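Local coordinates for protein xyloglucanase (Paenibacillus pabuli, PDB 2JEP) that hydrolyses xyloglucan of the plant cell wall, probably by cleaving its beta-1,4-glucan backbone, as a family 5 glycoside hydrolase with a TIM-barrel fold, at residues G189-A194 / I231-G236; K76-A81 / A372-S377; K156-W161 / V207-Q212; T285-A290 / N337-A342; S303-M308 / T348-K353. All blocks are in the same frame, centred on the assembly; numbering follows the deposited sequence. Where two conformers were deposited one is given.

Contact 1: residues G189-A194 / I231-G236; sequences GNPNSA and IDYTVG
Y233 meets G189, N190 and P191 where two neighbouring beta-alpha loops of the TIM barrel come together at the surface. Segment 189-194 ends the loop after strand 175-178 and starts helix 193-211. Segment 231-236 holds the short helix 231-235 that follows strand 222-225.

The apolar part is a CH-pi contact. P191 CD sits over one face of the Y233 ring, 3.7 Å from its centroid and 18° off the normal. It leans toward the rim, with CD1 of Y233 3.5 Å from P191 CD. P191 also touches W227 and Y238, and the Y233 ring meets Y238 edge-to-face.

The polar part gathers at the phenol oxygen. N190 OD1 comes in at the ring edge, near its plane, and lies 3.2 Å from Y233 OH. The amide plane is steep to the ring. Y188 O is a second acceptor for this hydroxyl, so the one proton is not settled on N190. G189 C only packs, 3.1 Å from Y233 OH. The side chain of Y233 leaves its helix with CG anti to the carbonyl carbon (chi1 -66°), which carries the ring across to the loop. With an alanine here, P191 CD is likely to lose the aromatic face it rests on, and N190 OD1 and Y188 O the hydroxyl near them.

Side-chain to backbone bonds tie each side to its surroundings. Y233 O accepts from Y196 OH, which links the short helix to helix 193-211. N192 is the N-cap of that helix: its OD1 takes a weak bond from A194 N at 2.9 Å, with an N-H...O angle of 118°.

Contact 2: residues K76-A81 / A372-S377; sequences KKVKAA and ALFNRS
The F374 ring packs on K77 and V78 of helix 72-80 and on A81 near its end. V78 CG2 lies over one face, 3.8 Å from F374 CE2, in a CH-pi contact 4.2 Å from the ring centroid and 25° off the normal. A81 CB meets the ring edge in plane, 3.8 Å from F374 CZ. K77 CG comes in obliquely, 3.9 Å from F374 CD1. Its chain then bends at chi2 (74°) and takes the amine away from the ring. V78 has CG1 anti to the backbone N (chi1 170°), which leaves CG2 for the phenylalanine.

Next outward, W46 of the first barrel strand meets F374 ring to ring, the planes steeply inclined. I387 of helix 384-393 and V381 also touch the ring. If F374 gave way to an alanine, a gap is likely to open between V78, A81 and I387, with W46 left lacking its ring partner.

The backbone around F374 is held by polar groups. D362 accepts from L373 N and pairs with R376, while N366 ND2 donates to F374 O. These bonds are consistent with a firmly held hairpin 374-375/380-381 after the last TIM-barrel strand. Between the two segments the contact is wholly apolar, so it rests on shape and hydrophobic burial.

Contact 3: residues K156-W161 / V207-Q212; sequences KYKKVW and VDTVRQ
Two neighbouring helices of the barrel's outer layer pack here, with K158 and W161 of helix 150-167 against T209 and V210 of helix 193-211. The short segments run in roughly the same direction. Their axes come within 9.4 Å at a crossing angle of -33°.

T209 points at the other helix and meets K158 with both branches. K158 CG lies 3.5 Å from T209 OG1, and the two side chains cross at about a right angle. T209 CG2 reaches the backbone, 3.6 Å from K158 O. The hydroxyl itself is bonded to I205 O in its own helix. The lysine offers its aliphatic stem: CG, anti to the backbone N (chi1 176°), stands beside T209, and the chain runs on extended.

Deeper in, W161 and V210 lie side by side and point the same way, with CE3 of W161 4.1 Å from CG2 of V210. The indole is fixed by other neighbours: NE1 donates to S179 O, F206 meets the ring edge-to-face, and F177 of the barrel wall also packs on it. Y157 OH bonds to the same S179 O. These are consecutive outer helices of a TIM barrel, after strands 125-128 and 175-178.

Contact 4: residues T285-A290 / N337-A342; sequences TSTNPA and NVYRAA
The long loop between strand 259-265 and helix 298-313 of the TIM barrel packs its residues T285, S286 and T287 on Y339 of helix 336-353. T285 OG1 comes in at the ring edge, near its plane, 3.5 Å from Y339 CE1. S286 gives its backbone, with CA 3.5 Å from Y339 CE1 and oblique to the ring. T287 CG2 touches the phenol oxygen at 3.5 Å from Y339 OH.

Two waters join loop and helix through that same hydroxyl. Water 1 donates to T285 O at 3.0 Å and is also bonded to Y339 OH. Water 2 lies in the ring plane, 2.7 Å from Y339 OH, and bonds to T287 OG1 as well. T287 OG1 stands between the backbone N and the carbonyl carbon (chi1 62°), which lets oxygen and methyl both face the tyrosine end.

Each side has its own internal ties. Q281 OE1 accepts from S286 OG and from the backbone N of T287 and N288. N288 OD1 accepts from A290 N at 3.0 Å and closes an Asx turn. On the helix, V338 CG1 lies over one face of the Y339 ring, and R340 grips N337 OD1 with NE and NH2. Here the loop after strand 259-265 meets helix 336-353, which follows the next strand, 319-324, as neighbouring units of a TIM barrel.

Contact 5: residues S303-M308 / T348-K353; sequences SQFKSM and TAKAKK
F305 packs on K350 and A351, and the contact between the segments is aliphatic and aromatic. K350 CG lies 3.6 Å from F305 CD2 and as near to F305 CB, and it comes in obliquely to the ring. A351 meets the ring edge instead. Its backbone N is in the ring plane, 3.6 Å from F305 CD2, and its CB is 4.2 Å from F305 CE2. F305 leaves its helix with CG anti to the carbonyl carbon (chi1 -78°), and the ring edge faces the other helix.

Helices 298-313 and 336-353 are neighbours in the outer layer of the TIM barrel, following strands 259-265 and 319-324. F305 reaches in from this layer to the strands. It meets Y265 edge-to-face and touches I321.

The polar groups work around this packing. K350 starts anti to its own nitrogen but bends at chi2 (64°) and chi3 (71°). This turns NZ away from F305 and toward a salt bridge with E302, which K353 also pairs with. Two positive ends at one carboxylate would probably favour its charged form. On the other side of the first helix, S307 OG donates to Q304 O at 2.7 Å.

In the fold
From the N terminus, contact 2 opens first, at 76-81. It closes only at 372-377, so the other four contacts all fall within its span. It ties helix 72-80 to the hairpin after the last barrel strand. Contact 3 opens at 156-161 and joins helices 150-167 and 193-211. Contact 1 opens at 189-194 before contact 3 closes at 207-212, so these two cross. It closes at 231-236 and joins two beta-alpha loops. Contacts 4 and 5 open at 285-290 and 303-308 and cross in turn. Contact 4 ties a long loop, and contact 5 helix 298-313, to helix 336-353. Contacts 1 and 5 touch: D232 OD1 and Q304 NE2 are 2.9 Å apart, a probable hydrogen bond.

Contact 1: residues G189-A194 / I231-G236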
# COMPACT_ATOMS: atom_id res chain seq x y z
N GLY A 189 -19.56 -0.15 6.21
CA GLY A 189 -20.68 0.19 5.36
C GLY A 189 -20.40 1.47 4.60
O GLY A 189 -19.27 1.92 4.49
N ASN A 190 -21.44 2.03 4.02
CA ASN A 190 -21.30 3.12 3.08
C ASN A 190 -20.65 4.30 3.80
O ASN A 190 -20.99 4.62 4.95
CB ASN A 190 -22.64 3.53 2.48
CG ASN A 190 -23.25 2.47 1.55
OD1 ASN A 190 -22.64 1.44 1.27
ND2 ASN A 190 -24.46 2.74 1.07
N PRO A 191 -19.71 4.96 3.14
CA PRO A 191 -19.01 6.08 3.74
C PRO A 191 -19.87 7.29 4.02
O PRO A 191 -20.67 7.73 3.19
CB PRO A 191 -17.97 6.47 2.70
CG PRO A 191 -18.16 5.60 1.58
CD PRO A 191 -19.19 4.62 1.81
N ASN A 192 -19.65 7.87 5.18
CA ASN A 192 -20.22 9.17 5.51
C ASN A 192 -19.66 10.22 4.54
O ASN A 192 -18.45 10.35 4.42
CB ASN A 192 -19.82 9.43 6.98
CG ASN A 192 -20.24 10.78 7.50
OD1 ASN A 192 -19.97 11.80 6.88
ND2 ASN A 192 -20.84 10.79 8.70
N SER A 193 -20.54 10.95 3.84
CA SER A 193 -20.11 11.88 2.83
C SER A 193 -19.25 13.02 3.38
O SER A 193 -18.29 13.44 2.71
CB SER A 193 -21.29 12.47 2.08
OG SER A 193 -22.24 13.02 2.97
N ALA A 194 -19.55 13.50 4.58
CA ALA A 194 -18.73 14.56 5.18
C ALA A 194 -17.33 14.04 5.49
O ALA A 194 -16.34 14.73 5.28
CB ALA A 194 -19.39 15.09 6.46
N ILE A 231 -12.22 -0.77 -3.28
CA ILE A 231 -12.53 -0.54 -4.69
C ILE A 231 -13.94 0.02 -4.91
O ILE A 231 -14.11 1.06 -5.54
CB ILE A 231 -12.30 -1.82 -5.53
CG1 ILE A 231 -10.78 -2.08 -5.66
CG2 ILE A 231 -12.95 -1.70 -6.91
CD1 ILE A 231 -10.41 -3.43 -6.31
N ASP A 232 -14.94 -0.65 -4.37
CA ASP A 232 -16.32 -0.22 -4.61
C ASP A 232 -16.56 1.20 -4.12
O ASP A 232 -17.24 2.00 -4.79
CB ASP A 232 -17.29 -1.11 -3.89
CG ASP A 232 -17.48 -2.47 -4.57
OD1 ASP A 232 -17.01 -2.68 -5.70
OD2 ASP A 232 -18.16 -3.30 -3.93
N TYR A 233 -16.01 1.54 -2.97
CA TYR A 233 -16.23 2.88 -2.42
C TYR A 233 -15.37 3.97 -3.06
O TYR A 233 -15.60 5.15 -2.81
CB TYR A 233 -16.04 2.89 -0.89
CG TYR A 233 -17.06 2.08 -0.12
CD1 TYR A 233 -18.40 2.06 -0.50
CD2 TYR A 233 -16.70 1.32 0.98
CE1 TYR A 233 -19.33 1.33 0.20
CE2 TYR A 233 -17.64 0.59 1.69
CZ TYR A 233 -18.94 0.60 1.29
OH TYR A 233 -19.89 -0.13 2.00
N THR A 234 -14.40 3.57 -3.87
CA THR A 234 -13.56 4.47 -4.64
C THR A 234 -14.09 4.69 -6.05
O THR A 234 -14.06 5.80 -6.57
CB THR A 234 -12.10 3.96 -4.66
OG1 THR A 234 -11.67 3.74 -3.31
CG2 THR A 234 -11.18 4.94 -5.32
N VAL A 235 -14.59 3.62 -6.69
CA VAL A 235 -15.10 3.76 -8.05
C VAL A 235 -16.56 4.17 -8.11
O VAL A 235 -16.98 4.79 -9.09
CB VAL A 235 -14.88 2.50 -8.93
CG1 VAL A 235 -13.40 2.14 -8.98
CG2 VAL A 235 -15.77 1.32 -8.46
N GLY A 236 -17.34 3.84 -7.10
CA GLY A 236 -18.75 4.15 -7.11
C GLY A 236 -19.05 5.58 -6.72
O GLY A 236 -18.15 6.38 -6.47

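Contact 2: residues K76-A81 / A372-S377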
# COMPACT_ATOMS: atom_id res chain seq x y z
N LYS A 76 17.79 -6.93 -1.08
CA LYS A 76 18.47 -7.60 -2.19
C LYS A 76 17.85 -8.96 -2.48
O LYS A 76 17.75 -9.35 -3.66
CB LYS A 76 19.97 -7.71 -1.91
CG LYS A 76 20.68 -6.39 -2.03
CD LYS A 76 22.18 -6.55 -1.78
CE LYS A 76 22.93 -5.24 -2.02
NZ LYS A 76 24.25 -5.19 -1.32
N LYS A 77 17.43 -9.67 -1.45
CA LYS A 77 16.79 -10.98 -1.63
C LYS A 77 15.44 -10.85 -2.34
O LYS A 77 15.11 -11.63 -3.24
CB LYS A 77 16.63 -11.65 -0.27
CG LYS A 77 16.22 -13.10 -0.29
CD LYS A 77 17.37 -14.00 -0.72
CE LYS A 77 16.90 -15.44 -0.84
NZ LYS A 77 18.00 -16.34 -1.29
N VAL A 78 14.68 -9.84 -1.94
CA VAL A 78 13.38 -9.58 -2.57
C VAL A 78 13.59 -9.22 -4.05
O VAL A 78 12.86 -9.71 -4.95
CB VAL A 78 12.62 -8.49 -1.78
CG1 VAL A 78 11.39 -8.03 -2.52
CG2 VAL A 78 12.24 -9.00 -0.40
N LYS A 79 14.58 -8.36 -4.34
CA LYS A 79 14.90 -8.04 -5.73
C LYS A 79 15.30 -9.30 -6.52
O LYS A 79 14.90 -9.48 -7.67
CB LYS A 79 16.03 -7.00 -5.77
CG LYS A 79 16.65 -6.73 -7.15
CD LYS A 79 17.70 -5.67 -7.03
CE LYS A 79 18.52 -5.54 -8.30
NZ LYS A 79 19.56 -4.45 -8.19
N ALA A 80 16.11 -10.16 -5.91
CA ALA A 80 16.57 -11.38 -6.58
C ALA A 80 15.40 -12.30 -6.92
O ALA A 80 15.47 -13.07 -7.87
CB ALA A 80 17.63 -12.12 -5.70
N ALA A 81 14.32 -12.22 -6.14
CA ALA A 81 13.11 -13.01 -6.40
C ALA A 81 12.27 -12.44 -7.55
O ALA A 81 11.34 -13.11 -7.96
CB ALA A 81 12.24 -13.12 -5.14
N ALA A 372 4.26 -14.12 5.20
CA ALA A 372 5.61 -14.00 4.70
C ALA A 372 5.94 -14.96 3.55
O ALA A 372 5.51 -16.12 3.56
CB ALA A 372 6.57 -14.24 5.84
N LEU A 373 6.76 -14.47 2.62
CA LEU A 373 7.36 -15.29 1.60
C LEU A 373 8.85 -15.53 1.82
O LEU A 373 9.46 -16.35 1.12
CB LEU A 373 7.20 -14.67 0.20
CG LEU A 373 5.80 -14.17 -0.16
CD1 LEU A 373 5.82 -13.52 -1.55
CD2 LEU A 373 4.74 -15.28 -0.04
N PHE A 374 9.43 -14.78 2.77
CA PHE A 374 10.85 -14.86 3.15
C PHE A 374 10.95 -14.96 4.66
O PHE A 374 10.10 -14.43 5.37
CB PHE A 374 11.59 -13.60 2.70
CG PHE A 374 11.49 -13.33 1.24
CD1 PHE A 374 12.43 -13.84 0.34
CD2 PHE A 374 10.48 -12.53 0.74
CE1 PHE A 374 12.34 -13.58 -1.01
CE2 PHE A 374 10.38 -12.27 -0.62
CZ PHE A 374 11.29 -12.80 -1.49
N ASN A 375 12.00 -15.63 5.14
CA ASN A 375 12.34 -15.59 6.55
C ASN A 375 13.38 -14.49 6.71
O ASN A 375 14.49 -14.55 6.17
CB ASN A 375 12.82 -16.94 7.12
CG ASN A 375 13.15 -16.85 8.60
OD1 ASN A 375 13.93 -16.00 9.00
ND2 ASN A 375 12.56 -17.72 9.42
N ARG A 376 12.95 -13.43 7.40
CA ARG A 376 13.78 -12.26 7.57
C ARG A 376 14.94 -12.48 8.53
O ARG A 376 15.89 -11.76 8.51
CB ARG A 376 12.93 -11.08 8.00
CG ARG A 376 11.90 -10.73 6.95
CD ARG A 376 11.09 -9.48 7.22
NE ARG A 376 9.99 -9.37 6.26
CZ ARG A 376 9.06 -8.42 6.29
NH1 ARG A 376 9.16 -7.40 7.11
NH2 ARG A 376 8.03 -8.48 5.47
N SER A 377 14.87 -13.50 9.36
CA SER A 377 16.03 -13.85 10.20
C SER A 377 17.23 -14.35 9.44
O SER A 377 18.33 -14.17 9.94
CB SER A 377 15.64 -14.94 11.17
OG SER A 377 14.71 -14.40 12.03

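Contact 3: residues K156-W161 / V207-Q212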
# COMPACT_ATOMS: atom_id res chain seq x y z
N LYS A 156 -1.34 19.72 10.91
CA LYS A 156 -0.34 18.74 11.27
C LYS A 156 0.06 17.92 10.06
O LYS A 156 1.23 17.68 9.80
CB LYS A 156 -0.89 17.84 12.37
CG LYS A 156 0.06 16.78 12.92
CD LYS A 156 -0.53 16.14 14.18
CE LYS A 156 0.32 15.03 14.75
NZ LYS A 156 -0.24 14.59 16.08
N TYR A 157 -0.94 17.45 9.31
CA TYR A 157 -0.68 16.67 8.11
C TYR A 157 0.16 17.43 7.08
O TYR A 157 1.12 16.90 6.52
CB TYR A 157 -2.03 16.24 7.54
CG TYR A 157 -1.99 15.33 6.34
CD1 TYR A 157 -1.58 14.00 6.47
CD2 TYR A 157 -2.40 15.77 5.09
CE1 TYR A 157 -1.61 13.14 5.39
CE2 TYR A 157 -2.42 14.91 4.01
CZ TYR A 157 -2.03 13.60 4.15
OH TYR A 157 -2.06 12.76 3.04
N LYS A 158 -0.20 18.69 6.83
CA LYS A 158 0.59 19.54 5.97
C LYS A 158 2.04 19.62 6.44
O LYS A 158 2.97 19.45 5.66
CB LYS A 158 -0.04 20.94 5.89
CG LYS A 158 0.79 21.97 5.08
CD LYS A 158 0.16 23.35 5.21
CE LYS A 158 0.98 24.48 4.67
NZ LYS A 158 0.25 25.74 5.01
N LYS A 159 2.25 19.93 7.72
CA LYS A 159 3.61 20.11 8.23
C LYS A 159 4.41 18.81 8.17
O LYS A 159 5.61 18.84 7.88
CB LYS A 159 3.57 20.67 9.66
CG LYS A 159 3.08 22.10 9.77
CD LYS A 159 4.07 23.09 9.13
CE LYS A 159 3.83 24.54 9.53
NZ LYS A 159 4.95 25.37 8.95
N VAL A 160 3.75 17.67 8.45
CA VAL A 160 4.41 16.38 8.37
C VAL A 160 4.82 16.09 6.93
O VAL A 160 5.97 15.76 6.68
CB VAL A 160 3.50 15.30 8.99
CG1 VAL A 160 4.00 13.89 8.65
CG2 VAL A 160 3.43 15.52 10.49
N TRP A 161 3.90 16.25 5.96
CA TRP A 161 4.31 16.00 4.57
C TRP A 161 5.34 16.99 4.06
O TRP A 161 6.18 16.63 3.25
CB TRP A 161 3.12 15.89 3.61
CG TRP A 161 2.69 14.47 3.46
CD1 TRP A 161 1.49 13.91 3.83
CD2 TRP A 161 3.46 13.41 2.89
NE1 TRP A 161 1.50 12.58 3.53
CE2 TRP A 161 2.69 12.24 2.95
CE3 TRP A 161 4.73 13.35 2.31
CZ2 TRP A 161 3.16 11.02 2.48
CZ3 TRP A 161 5.19 12.13 1.86
CH2 TRP A 161 4.41 10.99 1.96
N VAL A 207 -1.06 16.63 -2.04
CA VAL A 207 -0.55 16.90 -3.38
C VAL A 207 0.07 18.30 -3.45
O VAL A 207 1.21 18.47 -3.86
CB VAL A 207 -1.65 16.72 -4.46
CG1 VAL A 207 -1.20 17.28 -5.82
CG2 VAL A 207 -2.09 15.21 -4.59
N ASP A 208 -0.69 19.30 -3.02
CA ASP A 208 -0.22 20.67 -3.17
C ASP A 208 0.98 20.97 -2.28
O ASP A 208 1.89 21.71 -2.67
CB ASP A 208 -1.32 21.65 -2.84
CG ASP A 208 -2.51 21.60 -3.82
OD1 ASP A 208 -2.35 21.18 -4.97
OD2 ASP A 208 -3.61 22.02 -3.43
N THR A 209 1.00 20.40 -1.08
CA THR A 209 2.13 20.60 -0.19
C THR A 209 3.39 19.99 -0.77
O THR A 209 4.45 20.62 -0.78
CB THR A 209 1.82 19.99 1.21
OG1 THR A 209 0.70 20.67 1.79
CG2 THR A 209 2.99 20.09 2.14
N VAL A 210 3.30 18.75 -1.23
CA VAL A 210 4.48 18.10 -1.80
C VAL A 210 5.00 18.88 -2.99
O VAL A 210 6.23 19.07 -3.13
CB VAL A 210 4.16 16.63 -2.19
CG1 VAL A 210 5.26 16.06 -3.09
CG2 VAL A 210 3.95 15.81 -0.92
N ARG A 211 4.12 19.32 -3.88
CA ARG A 211 4.58 19.99 -5.09
C ARG A 211 5.36 21.26 -4.76
O ARG A 211 6.26 21.63 -5.50
CB ARG A 211 3.42 20.37 -6.00
CG ARG A 211 2.64 19.23 -6.61
CD ARG A 211 3.47 18.15 -7.21
NE ARG A 211 2.67 17.16 -7.89
CZ ARG A 211 3.14 15.98 -8.26
NH1 ARG A 211 4.38 15.63 -7.94
NH2 ARG A 211 2.34 15.16 -8.92
N GLN A 212 5.00 21.94 -3.68
CA GLN A 212 5.61 23.23 -3.36
C GLN A 212 6.91 23.10 -2.56
O GLN A 212 7.53 24.12 -2.21
CB GLN A 212 4.61 24.12 -2.65
CG GLN A 212 3.45 24.49 -3.54
CD GLN A 212 2.42 25.28 -2.80
OE1 GLN A 212 1.44 24.73 -2.32
NE2 GLN A 212 2.67 26.58 -2.67

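Contact 4: residues T285-A290 / N337-A342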
# COMPACT_ATOMS: atom_id res chain seq x y z
N THR A 285 -9.68 -24.54 -8.81
CA THR A 285 -8.96 -25.76 -8.46
C THR A 285 -9.20 -26.24 -7.03
O THR A 285 -8.69 -27.29 -6.64
CB THR A 285 -7.46 -25.66 -8.72
OG1 THR A 285 -6.86 -24.76 -7.78
CG2 THR A 285 -7.17 -25.22 -10.18
N SER A 286 -10.01 -25.52 -6.25
CA SER A 286 -10.45 -26.02 -4.95
C SER A 286 -11.00 -27.44 -5.10
O SER A 286 -11.69 -27.74 -6.07
CB SER A 286 -11.49 -25.09 -4.36
OG SER A 286 -12.17 -25.66 -3.27
N THR A 287 -10.67 -28.30 -4.13
CA THR A 287 -11.07 -29.69 -4.17
C THR A 287 -12.20 -30.09 -3.22
O THR A 287 -12.68 -31.23 -3.29
CB THR A 287 -9.87 -30.63 -3.84
OG1 THR A 287 -9.42 -30.34 -2.51
CG2 THR A 287 -8.74 -30.44 -4.84
N ASN A 288 -12.65 -29.14 -2.39
CA ASN A 288 -13.67 -29.38 -1.38
C ASN A 288 -14.56 -28.15 -1.22
O ASN A 288 -14.06 -27.15 -0.76
CB ASN A 288 -13.06 -29.84 -0.05
CG ASN A 288 -14.10 -30.26 0.95
OD1 ASN A 288 -15.29 -29.97 0.80
ND2 ASN A 288 -13.66 -30.96 2.00
N PRO A 289 -15.85 -28.21 -1.59
CA PRO A 289 -16.65 -26.98 -1.52
C PRO A 289 -16.88 -26.48 -0.10
O PRO A 289 -17.14 -25.30 0.08
CB PRO A 289 -17.98 -27.40 -2.17
CG PRO A 289 -18.08 -28.86 -1.92
CD PRO A 289 -16.67 -29.37 -2.02
N ALA A 290 -16.80 -27.37 0.88
CA ALA A 290 -16.97 -26.98 2.27
C ALA A 290 -15.82 -26.11 2.78
O ALA A 290 -15.94 -25.45 3.81
CB ALA A 290 -17.14 -28.20 3.14
N ASN A 337 -1.55 -24.08 0.73
CA ASN A 337 -0.61 -23.31 -0.09
C ASN A 337 -0.89 -23.42 -1.59
O ASN A 337 -0.54 -22.52 -2.34
CB ASN A 337 0.84 -23.65 0.23
CG ASN A 337 1.37 -22.92 1.44
OD1 ASN A 337 0.94 -21.81 1.73
ND2 ASN A 337 2.27 -23.55 2.18
N VAL A 338 -1.54 -24.50 -2.02
CA VAL A 338 -1.97 -24.57 -3.41
C VAL A 338 -2.85 -23.37 -3.73
O VAL A 338 -2.72 -22.75 -4.79
CB VAL A 338 -2.79 -25.89 -3.68
CG1 VAL A 338 -3.37 -25.92 -5.08
CG2 VAL A 338 -1.89 -27.13 -3.42
N TYR A 339 -3.74 -23.04 -2.81
CA TYR A 339 -4.70 -21.95 -3.02
C TYR A 339 -4.13 -20.57 -2.79
O TYR A 339 -4.52 -19.62 -3.45
CB TYR A 339 -6.03 -22.20 -2.26
CG TYR A 339 -6.47 -23.60 -2.60
CD1 TYR A 339 -6.82 -23.91 -3.91
CD2 TYR A 339 -6.30 -24.64 -1.70
CE1 TYR A 339 -7.06 -25.20 -4.30
CE2 TYR A 339 -6.56 -25.95 -2.08
CZ TYR A 339 -6.91 -26.22 -3.39
OH TYR A 339 -7.12 -27.51 -3.83
N ARG A 340 -3.19 -20.46 -1.84
CA ARG A 340 -2.49 -19.19 -1.70
C ARG A 340 -1.73 -18.84 -2.97
O ARG A 340 -1.71 -17.70 -3.40
CB ARG A 340 -1.57 -19.21 -0.47
CG ARG A 340 -2.36 -19.45 0.83
CD ARG A 340 -1.71 -18.80 2.04
NE ARG A 340 -0.38 -19.33 2.26
CZ ARG A 340 0.63 -18.69 2.87
NH1 ARG A 340 0.54 -17.43 3.30
NH2 ARG A 340 1.76 -19.33 3.03
N ALA A 341 -1.10 -19.84 -3.57
CA ALA A 341 -0.45 -19.65 -4.84
C ALA A 341 -1.46 -19.29 -5.92
O ALA A 341 -1.25 -18.34 -6.67
CB ALA A 341 0.36 -20.89 -5.23
N ALA A 342 -2.55 -20.06 -6.03
CA ALA A 342 -3.55 -19.80 -7.08
C ALA A 342 -4.12 -18.40 -6.95
O ALA A 342 -4.31 -17.70 -7.96
CB ALA A 342 -4.66 -20.85 -7.04
O HOH W 1 -5.97 -28.47 -6.41
O HOH W 2 -6.91 -29.49 -1.98

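Contact 5: residues S303-M308 / T348-K353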
# COMPACT_ATOMS: atom_id res chain seq x y z
N SER A 303 -14.51 -8.52 -12.13
CA SER A 303 -15.40 -7.35 -12.03
C SER A 303 -14.75 -6.23 -11.23
O SER A 303 -14.81 -5.05 -11.59
CB SER A 303 -16.71 -7.75 -11.34
OG SER A 303 -17.60 -6.64 -11.23
N GLN A 304 -14.15 -6.60 -10.10
CA GLN A 304 -13.53 -5.61 -9.25
C GLN A 304 -12.41 -4.87 -9.96
O GLN A 304 -12.35 -3.64 -9.95
CB GLN A 304 -13.01 -6.29 -7.98
CG GLN A 304 -14.10 -6.72 -7.04
CD GLN A 304 -14.66 -5.57 -6.27
OE1 GLN A 304 -13.94 -4.99 -5.44
NE2 GLN A 304 -15.89 -5.22 -6.54
N PHE A 305 -11.46 -5.60 -10.52
CA PHE A 305 -10.32 -4.94 -11.13
C PHE A 305 -10.72 -4.22 -12.41
O PHE A 305 -10.22 -3.12 -12.69
CB PHE A 305 -9.16 -5.91 -11.36
CG PHE A 305 -8.34 -6.22 -10.12
CD1 PHE A 305 -8.86 -6.06 -8.84
CD2 PHE A 305 -7.05 -6.71 -10.24
CE1 PHE A 305 -8.10 -6.37 -7.73
CE2 PHE A 305 -6.28 -7.04 -9.13
CZ PHE A 305 -6.82 -6.86 -7.87
N LYS A 306 -11.67 -4.78 -13.17
CA LYS A 306 -12.13 -4.06 -14.35
C LYS A 306 -12.72 -2.71 -13.94
O LYS A 306 -12.56 -1.73 -14.66
CB LYS A 306 -13.15 -4.86 -15.14
CG LYS A 306 -13.51 -4.17 -16.46
CD LYS A 306 -14.35 -5.06 -17.34
CE LYS A 306 -14.55 -4.43 -18.70
NZ LYS A 306 -15.45 -3.23 -18.63
N SER A 307 -13.36 -2.63 -12.78
CA SER A 307 -13.98 -1.36 -12.38
C SER A 307 -12.93 -0.28 -12.13
O SER A 307 -13.17 0.89 -12.44
CB SER A 307 -14.92 -1.55 -11.20
OG SER A 307 -14.26 -1.70 -9.95
N MET A 308 -11.76 -0.67 -11.59
CA MET A 308 -10.69 0.29 -11.40
C MET A 308 -10.08 0.72 -12.73
O MET A 308 -9.74 1.89 -12.93
CB MET A 308 -9.59 -0.30 -10.49
CG MET A 308 -10.00 -0.50 -9.05
SD MET A 308 -10.26 1.06 -8.15
CE MET A 308 -8.56 1.65 -7.94
N THR A 348 -2.39 -11.25 -9.36
CA THR A 348 -1.28 -10.64 -10.12
C THR A 348 -1.64 -10.57 -11.60
O THR A 348 -1.46 -9.53 -12.25
CB THR A 348 0.03 -11.42 -9.90
OG1 THR A 348 0.34 -11.41 -8.50
CG2 THR A 348 1.16 -10.83 -10.68
N ALA A 349 -2.14 -11.69 -12.13
CA ALA A 349 -2.49 -11.74 -13.56
C ALA A 349 -3.61 -10.76 -13.88
O ALA A 349 -3.65 -10.19 -14.96
CB ALA A 349 -2.92 -13.14 -13.95
N LYS A 350 -4.55 -10.58 -12.95
CA LYS A 350 -5.68 -9.66 -13.23
C LYS A 350 -5.18 -8.23 -13.22
O LYS A 350 -5.63 -7.40 -14.03
CB LYS A 350 -6.78 -9.84 -12.19
CG LYS A 350 -8.09 -9.17 -12.58
CD LYS A 350 -8.73 -9.79 -13.83
CE LYS A 350 -9.28 -11.17 -13.55
NZ LYS A 350 -9.68 -11.81 -14.84
N ALA A 351 -4.29 -7.92 -12.28
CA ALA A 351 -3.62 -6.60 -12.32
C ALA A 351 -2.88 -6.39 -13.63
O ALA A 351 -2.98 -5.31 -14.25
CB ALA A 351 -2.66 -6.45 -11.13
N LYS A 352 -2.14 -7.40 -14.07
CA LYS A 352 -1.41 -7.29 -15.34
C LYS A 352 -2.36 -7.03 -16.49
O LYS A 352 -2.10 -6.15 -17.34
CB LYS A 352 -0.56 -8.56 -15.57
CG LYS A 352 0.26 -8.58 -16.88
CD LYS A 352 1.53 -7.81 -16.77
CE LYS A 352 2.33 -7.86 -18.08
NZ LYS A 352 2.43 -9.22 -18.65
N LYS A 353 -3.47 -7.77 -16.53
CA LYS A 353 -4.48 -7.62 -17.59
C LYS A 353 -4.98 -6.19 -17.68
O LYS A 353 -5.13 -5.63 -18.77
CB LYS A 353 -5.64 -8.56 -17.34
CG LYS A 353 -6.80 -8.42 -18.30
CD LYS A 353 -7.91 -9.36 -17.93
CE LYS A 353 -9.09 -9.22 -18.91
NZ LYS A 353 -10.21 -10.11 -18.55